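Local structure of HAD-superfamily hydrolase, subfamily IA, variant 1 (Ehrlichia chaffeensis, 3KZX) at residues P25-F30 with T170-E175; E163-A168 with A196-I201. The protein probably hydrolyses 2-phosphoglycolate to glycolate and phosphate, as a member of the HAD-like hydrolase superfamily. All coordinates share one frame; numbering follows the deposited sequence.

Contact 1 (P25-F30 with T170-E175); sequences PTAVIF and TNINIE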
ATOM      1  N   PRO A  25       8.860  -9.800 -14.517  1.00  9.09           N
ATOM      2  CA  PRO A  25       9.193 -10.018 -13.121  1.00  8.89           C
ATOM      3  C   PRO A  25       9.049 -11.477 -12.683  1.00  7.90           C
ATOM      4  O   PRO A  25       8.150 -12.190 -13.136  1.00  7.34           O
ATOM      5  CB  PRO A  25       8.202  -9.113 -12.388  1.00  8.31           C
ATOM      6  CG  PRO A  25       7.029  -9.057 -13.278  1.00  8.72           C
ATOM      7  CD  PRO A  25       7.576  -9.067 -14.654  1.00  9.02           C
ATOM      8  N   THR A  26       9.963 -11.913 -11.822  1.00  7.79           N
ATOM      9  CA  THR A  26       9.852 -13.207 -11.170  1.00  7.38           C
ATOM     10  C   THR A  26       8.847 -13.190 -10.011  1.00  7.17           C
ATOM     11  O   THR A  26       8.334 -14.229  -9.612  1.00  8.43           O
ATOM     12  CB  THR A  26      11.231 -13.661 -10.590  1.00  6.71           C
ATOM     13  OG1 THR A  26      11.732 -12.600  -9.741  1.00  7.40           O
ATOM     14  CG2 THR A  26      12.212 -14.015 -11.730  1.00  7.34           C
ATOM     15  N   ALA A  27       8.593 -12.009  -9.436  1.00  7.57           N
ATOM     16  CA  ALA A  27       7.558 -11.824  -8.433  1.00  7.16           C
ATOM     17  C   ALA A  27       7.174 -10.350  -8.356  1.00  6.90           C
ATOM     18  O   ALA A  27       7.962  -9.480  -8.761  1.00  7.12           O
ATOM     19  CB  ALA A  27       8.052 -12.325  -7.057  1.00  7.27           C
ATOM     20  N   VAL A  28       5.977 -10.063  -7.873  1.00  6.30           N
ATOM     21  CA  VAL A  28       5.548  -8.669  -7.708  1.00  6.12           C
ATOM     22  C   VAL A  28       5.080  -8.510  -6.267  1.00  6.73           C
ATOM     23  O   VAL A  28       4.169  -9.183  -5.823  1.00  8.20           O
ATOM     24  CB  VAL A  28       4.434  -8.253  -8.679  1.00  6.84           C
ATOM     25  CG1 VAL A  28       3.994  -6.755  -8.432  1.00  6.01           C
ATOM     26  CG2 VAL A  28       4.893  -8.462 -10.139  1.00  5.91           C
ATOM     27  N   ILE A  29       5.709  -7.587  -5.558  1.00  6.54           N
ATOM     28  CA  ILE A  29       5.349  -7.270  -4.182  1.00  7.29           C
ATOM     29  C   ILE A  29       4.584  -5.948  -4.188  1.00  6.63           C
ATOM     30  O   ILE A  29       4.979  -5.020  -4.873  1.00  7.05           O
ATOM     31  CB  ILE A  29       6.599  -7.176  -3.267  1.00  7.26           C
ATOM     32  CG1 ILE A  29       7.410  -8.485  -3.316  1.00  7.92           C
ATOM     33  CG2 ILE A  29       6.176  -6.910  -1.801  1.00  7.15           C
ATOM     34  CD1 ILE A  29       8.696  -8.426  -2.519  1.00  6.97           C
ATOM     35  N   PHE A  30       3.498  -5.872  -3.397  1.00  5.39           N
ATOM     36  CA  PHE A  30       2.673  -4.673  -3.287  1.00  5.56           C
ATOM     37  C   PHE A  30       2.643  -4.159  -1.875  1.00  6.29           C
ATOM     38  O   PHE A  30       2.571  -4.940  -0.949  1.00  6.65           O
ATOM     39  CB  PHE A  30       1.219  -4.967  -3.664  1.00  5.30           C
ATOM     40  CG  PHE A  30       1.002  -5.295  -5.117  1.00  5.57           C
ATOM     41  CD1 PHE A  30       0.698  -4.282  -6.033  1.00  6.57           C
ATOM     42  CD2 PHE A  30       1.090  -6.598  -5.585  1.00  6.94           C
ATOM     43  CE1 PHE A  30       0.489  -4.559  -7.356  1.00  6.29           C
ATOM     44  CE2 PHE A  30       0.883  -6.876  -6.945  1.00  5.42           C
ATOM     45  CZ  PHE A  30       0.575  -5.866  -7.810  1.00  4.55           C
ATOM     46  N   THR A 170      11.468 -15.134   1.056  1.00 10.05           N
ATOM     47  CA  THR A 170      11.716 -16.440   1.658  1.00 10.90           C
ATOM     48  C   THR A 170      10.434 -17.303   1.605  1.00 11.90           C
ATOM     49  O   THR A 170      10.487 -18.490   1.201  1.00 10.40           O
ATOM     50  CB  THR A 170      12.273 -16.300   3.079  1.00 11.10           C
ATOM     51  OG1 THR A 170      13.531 -15.660   3.000  1.00 10.99           O
ATOM     52  CG2 THR A 170      12.456 -17.663   3.790  1.00 12.50           C
ATOM     53  N   ASN A 171       9.291 -16.703   1.957  1.00 11.44           N
ATOM     54  CA  ASN A 171       8.038 -17.471   2.072  1.00 12.11           C
ATOM     55  C   ASN A 171       7.438 -17.834   0.723  1.00 12.17           C
ATOM     56  O   ASN A 171       6.760 -18.845   0.635  1.00 13.14           O
ATOM     57  CB  ASN A 171       6.982 -16.729   2.868  1.00 12.36           C
ATOM     58  CG  ASN A 171       7.390 -16.467   4.329  1.00 15.50           C
ATOM     59  OD1 ASN A 171       6.802 -15.595   4.998  1.00 21.45           O
ATOM     60  ND2 ASN A 171       8.386 -17.178   4.813  1.00 14.32           N
ATOM     61  N   ILE A 172       7.691 -17.045  -0.322  1.00 11.59           N
ATOM     62  CA  ILE A 172       7.240 -17.402  -1.689  1.00 12.10           C
ATOM     63  C   ILE A 172       8.312 -18.172  -2.494  1.00 12.61           C
ATOM     64  O   ILE A 172       8.088 -18.501  -3.659  1.00 13.13           O
ATOM     65  CB  ILE A 172       6.745 -16.178  -2.473  1.00 12.04           C
ATOM     66  CG1 ILE A 172       7.877 -15.246  -2.924  1.00 11.53           C
ATOM     67  CG2 ILE A 172       5.652 -15.398  -1.647  1.00 11.71           C
ATOM     68  CD1 ILE A 172       7.340 -14.001  -3.610  1.00 11.98           C
ATOM     69  N   ASN A 173       9.470 -18.425  -1.874  1.00 12.53           N
ATOM     70  CA  ASN A 173      10.576 -19.150  -2.499  1.00 12.90           C
ATOM     71  C   ASN A 173      11.112 -18.526  -3.807  1.00 12.32           C
ATOM     72  O   ASN A 173      11.295 -19.223  -4.809  1.00 11.44           O
ATOM     73  CB  ASN A 173      10.120 -20.605  -2.755  1.00 13.14           C
ATOM     74  CG  ASN A 173      11.275 -21.603  -2.886  1.00 16.81           C
ATOM     75  OD1 ASN A 173      11.136 -22.651  -3.586  1.00 18.47           O
ATOM     76  ND2 ASN A 173      12.391 -21.334  -2.204  1.00 16.15           N
ATOM     77  N   ILE A 174      11.352 -17.220  -3.796  1.00 11.02           N
ATOM     78  CA  ILE A 174      11.914 -16.498  -4.934  1.00 10.24           C
ATOM     79  C   ILE A 174      13.141 -15.716  -4.435  1.00  9.58           C
ATOM     80  O   ILE A 174      13.080 -15.061  -3.382  1.00  8.66           O
ATOM     81  CB  ILE A 174      10.851 -15.507  -5.534  1.00 10.71           C
ATOM     82  CG1 ILE A 174       9.628 -16.274  -6.140  1.00 12.50           C
ATOM     83  CG2 ILE A 174      11.495 -14.540  -6.581  1.00  9.90           C
ATOM     84  CD1 ILE A 174       9.949 -17.139  -7.327  1.00 17.14           C
ATOM     85  N   GLU A 175      14.257 -15.788  -5.157  1.00  8.89           N
ATOM     86  CA  GLU A 175      15.495 -15.107  -4.743  1.00  9.65           C
ATOM     87  C   GLU A 175      15.301 -13.596  -4.968  1.00 10.53           C
ATOM     88  O   GLU A 175      14.662 -13.206  -5.944  1.00 10.76           O
ATOM     89  CB  GLU A 175      16.704 -15.609  -5.578  1.00 10.62           C
TER
HETATM   90  O   HOH W   1      14.191 -13.149  -8.634  1.00 10.75           O
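Ala-27 and Ile-174 bring the start of strand 27-30 against the turn that follows helix 163-172, their CA atoms 7.3 Å apart. The apolar part of the contact centres on the methyl of Ala-27, which meets two isoleucine branches. CD1 of Ile-172 comes to 3.9 Å from Ala-27 CB, and Ile-174 CG2 lies 4.1 Å from the same carbon. In Ile-172, chi1 of 73° sets CG1 between the backbone N and the carbonyl carbon, and the straight chi2 carries CD1 out to Ala-27. Ile-174 uses its short branch: with CG1 beside the backbone N (chi1 -65°), CG2 falls beside the carbonyl carbon and also takes the Thr-26 hydroxyl against it, OG1 to CG2 3.7 Å. Its longer branch ends with CD1 4.0 Å from Thr-26 O.

Polar chemistry is confined to the Thr-26 end, where a water sits 2.8 Å from Thr-26 OG1 and donates to Glu-175 O over 2.7 Å. The same hydroxyl has a weak hydrogen bond with Glu-179 O.

Asn-173, with positive phi, closes the helix in a Schellman motif between the two isoleucines. Strand 27-30 is an inner strand of the parallel sheet, and Ile-172 also touches Thr-121 and Ser-148 of neighbouring strands: a helix end packed on the sheet of the HAD alpha/beta core. The segments meet through van der Waals packing, and the one polar link between them goes through water.

Contact 2 (E163-A168 with A196-I201); sequences EPVLAA and AGCLPI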
ATOM      1  N   GLU A 163      14.257  -6.336   5.783  1.00  6.64           N
ATOM      2  CA  GLU A 163      13.842  -7.603   6.381  1.00  7.35           C
ATOM      3  C   GLU A 163      12.421  -8.077   6.018  1.00  6.90           C
ATOM      4  O   GLU A 163      12.241  -9.260   5.708  1.00  7.03           O
ATOM      5  CB  GLU A 163      14.005  -7.571   7.920  1.00  7.67           C
ATOM      6  CG  GLU A 163      13.642  -8.907   8.622  1.00 11.39           C
ATOM      7  CD  GLU A 163      13.687  -8.855  10.184  1.00 14.00           C
ATOM      8  OE1 GLU A 163      14.060  -7.850  10.789  1.00 18.74           O
ATOM      9  OE2 GLU A 163      13.294  -9.844  10.782  1.00 18.21           O
ATOM     10  N   PRO A 164      11.406  -7.182   6.052  1.00  6.94           N
ATOM     11  CA  PRO A 164      10.060  -7.627   5.672  1.00  6.94           C
ATOM     12  C   PRO A 164       9.931  -8.073   4.217  1.00  6.99           C
ATOM     13  O   PRO A 164       9.138  -8.996   3.919  1.00  7.22           O
ATOM     14  CB  PRO A 164       9.186  -6.381   5.903  1.00  7.99           C
ATOM     15  CG  PRO A 164       9.936  -5.504   6.762  1.00  7.57           C
ATOM     16  CD  PRO A 164      11.385  -5.813   6.596  1.00  7.93           C
ATOM     17  N   VAL A 165      10.689  -7.432   3.323  1.00  6.17           N
ATOM     18  CA  VAL A 165      10.722  -7.818   1.922  1.00  6.52           C
ATOM     19  C   VAL A 165      11.387  -9.176   1.779  1.00  6.84           C
ATOM     20  O   VAL A 165      10.893 -10.031   1.054  1.00  7.31           O
ATOM     21  CB  VAL A 165      11.455  -6.775   1.042  1.00  6.86           C
ATOM     22  CG1 VAL A 165      11.707  -7.332  -0.355  1.00  5.97           C
ATOM     23  CG2 VAL A 165      10.631  -5.443   1.007  1.00  8.04           C
ATOM     24  N   LEU A 166      12.524  -9.353   2.442  1.00  5.91           N
ATOM     25  CA  LEU A 166      13.248 -10.588   2.368  1.00  6.93           C
ATOM     26  C   LEU A 166      12.417 -11.734   2.970  1.00  7.15           C
ATOM     27  O   LEU A 166      12.518 -12.866   2.513  1.00  6.52           O
ATOM     28  CB  LEU A 166      14.625 -10.471   3.033  1.00  6.29           C
ATOM     29  CG  LEU A 166      15.628  -9.518   2.345  1.00  7.44           C
ATOM     30  CD1 LEU A 166      16.961  -9.401   3.113  1.00  8.44           C
ATOM     31  CD2 LEU A 166      15.819  -9.990   0.923  1.00  6.71           C
ATOM     32  N   ALA A 167      11.594 -11.431   3.978  1.00  7.68           N
ATOM     33  CA  ALA A 167      10.721 -12.408   4.576  1.00  7.85           C
ATOM     34  C   ALA A 167       9.677 -12.903   3.592  1.00  8.98           C
ATOM     35  O   ALA A 167       9.469 -14.117   3.493  1.00  8.38           O
ATOM     36  CB  ALA A 167      10.063 -11.874   5.845  1.00  8.08           C
ATOM     37  N   ALA A 168       9.018 -11.981   2.882  1.00  8.09           N
ATOM     38  CA  ALA A 168       8.048 -12.374   1.846  1.00  9.10           C
ATOM     39  C   ALA A 168       8.703 -13.266   0.795  1.00  8.90           C
ATOM     40  O   ALA A 168       8.128 -14.297   0.368  1.00  9.39           O
ATOM     41  CB  ALA A 168       7.426 -11.117   1.180  1.00  7.11           C
ATOM     42  N   ALA A 196      16.924  -4.477  -0.108  1.00  7.59           N
ATOM     43  CA  ALA A 196      16.671  -5.904  -0.329  1.00  7.38           C
ATOM     44  C   ALA A 196      17.199  -6.459  -1.652  1.00  8.87           C
ATOM     45  O   ALA A 196      17.098  -7.649  -1.874  1.00  8.36           O
ATOM     46  CB  ALA A 196      15.173  -6.211  -0.239  1.00  8.39           C
ATOM     47  N   GLY A 197      17.717  -5.603  -2.519  1.00  8.51           N
ATOM     48  CA  GLY A 197      18.259  -6.042  -3.813  1.00  9.52           C
ATOM     49  C   GLY A 197      17.209  -6.203  -4.903  1.00  9.28           C
ATOM     50  O   GLY A 197      17.461  -6.903  -5.913  1.00 10.34           O
ATOM     51  N   CYS A 198      16.055  -5.571  -4.701  1.00  8.76           N
ATOM     52  CA  CYS A 198      14.891  -5.699  -5.568  1.00  9.23           C
ATOM     53  C   CYS A 198      14.632  -4.382  -6.326  1.00  8.54           C
ATOM     54  O   CYS A 198      15.306  -3.391  -6.090  1.00  8.59           O
ATOM     55  CB  CYS A 198      13.668  -6.102  -4.744  1.00  9.17           C
ATOM     56  SG  CYS A 198      13.811  -7.705  -3.934  1.00 10.60           S
ATOM     57  N   LEU A 199      13.715  -4.403  -7.279  1.00  6.89           N
ATOM     58  CA  LEU A 199      13.454  -3.249  -8.112  1.00  7.89           C
ATOM     59  C   LEU A 199      12.249  -2.508  -7.556  1.00  7.28           C
ATOM     60  O   LEU A 199      11.107  -3.003  -7.631  1.00  6.31           O
ATOM     61  CB  LEU A 199      13.131  -3.641  -9.566  1.00  7.33           C
ATOM     62  CG  LEU A 199      13.103  -2.490 -10.558  1.00  9.48           C
ATOM     63  CD1 LEU A 199      14.525  -1.963 -10.794  1.00  6.72           C
ATOM     64  CD2 LEU A 199      12.419  -2.937 -11.898  1.00  9.42           C
ATOM     65  N   PRO A 200      12.475  -1.276  -7.103  1.00  7.42           N
ATOM     66  CA  PRO A 200      11.331  -0.456  -6.745  1.00  7.66           C
ATOM     67  C   PRO A 200      10.591   0.071  -7.958  1.00  7.28           C
ATOM     68  O   PRO A 200      11.218   0.456  -8.933  1.00  8.46           O
ATOM     69  CB  PRO A 200      11.969   0.686  -5.970  1.00  7.51           C
ATOM     70  CG  PRO A 200      13.321   0.853  -6.597  1.00  8.88           C
ATOM     71  CD  PRO A 200      13.738  -0.530  -7.071  1.00  8.39           C
ATOM     72  N   ILE A 201       9.269   0.073  -7.900  1.00  8.38           N
ATOM     73  CA  ILE A 201       8.427   0.835  -8.831  1.00  7.96           C
ATOM     74  C   ILE A 201       7.547   1.777  -7.974  1.00  7.74           C
ATOM     75  O   ILE A 201       6.776   1.319  -7.133  1.00  8.03           O
ATOM     76  CB  ILE A 201       7.570  -0.088  -9.693  1.00  7.81           C
ATOM     77  CG1 ILE A 201       8.467  -1.062 -10.449  1.00  9.07           C
ATOM     78  CG2 ILE A 201       6.723   0.737 -10.677  1.00  9.57           C
ATOM     79  CD1 ILE A 201       7.707  -1.993 -11.407  1.00  9.03           C
TER
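Val-165 points from helix 163-172 toward Ala-196, and the two make the closest approach here, 3.6 Å from Val-165 CG1 to Ala-196 CB. That branch lies anti to the backbone N (chi1 169°) and also comes within 4.2 Å of Cys-198 SG. The single methyl thus meets residues on both sides of Gly-197.

Leu-166 arrives differently. Its CB does not aim at the other segment; the 177° chi2 carries CD1 straight on and turns CD2 off to the side, and it is CD2 that meets Ala-196, 4.0 Å from CB and 3.9 Å from O. Ala-196 therefore has Val-165 and Leu-166, consecutive residues of the helix, against its small side chain, and the CA atoms of Leu-166 and Ala-196 are 6.4 Å apart.

Gly-197, at positive phi, ends helix 187-195 with a Schellman motif and turns the chain back toward strand 199-203. On the sheet side, Val-165 also touches Phe-182 of strand 180-184, where Cys-198 packs on Val-180; it touches Ser-192 of helix 187-195 too. Neighbouring helices packed on one face of a parallel sheet, with a turn leading from the second into the next strand, are typical of the Rossmann-like alpha/beta core of HAD hydrolases.

Overall arrangement
Both contacts use helix 163-172, but at different points: contact 2 takes its earlier turns and contact 1 its last turn and the loop beyond. Their centres are 9 Å apart, and they meet where Ile-29 CD1 packs 3.9 Å from Val-165 CG1, joining the strand of one to the helix of the other. Contact 2 is buried, with apolar side-chain packing and no hydrogen bond across it. Contact 1 is only partly buried; it reaches strand 27-30 at the middle of the same parallel sheet and adds a water bridge at exposed Thr-26. Along the chain their segments alternate. Helix 163-172 packs against both strand 27-30 and the turn before strand 199-203.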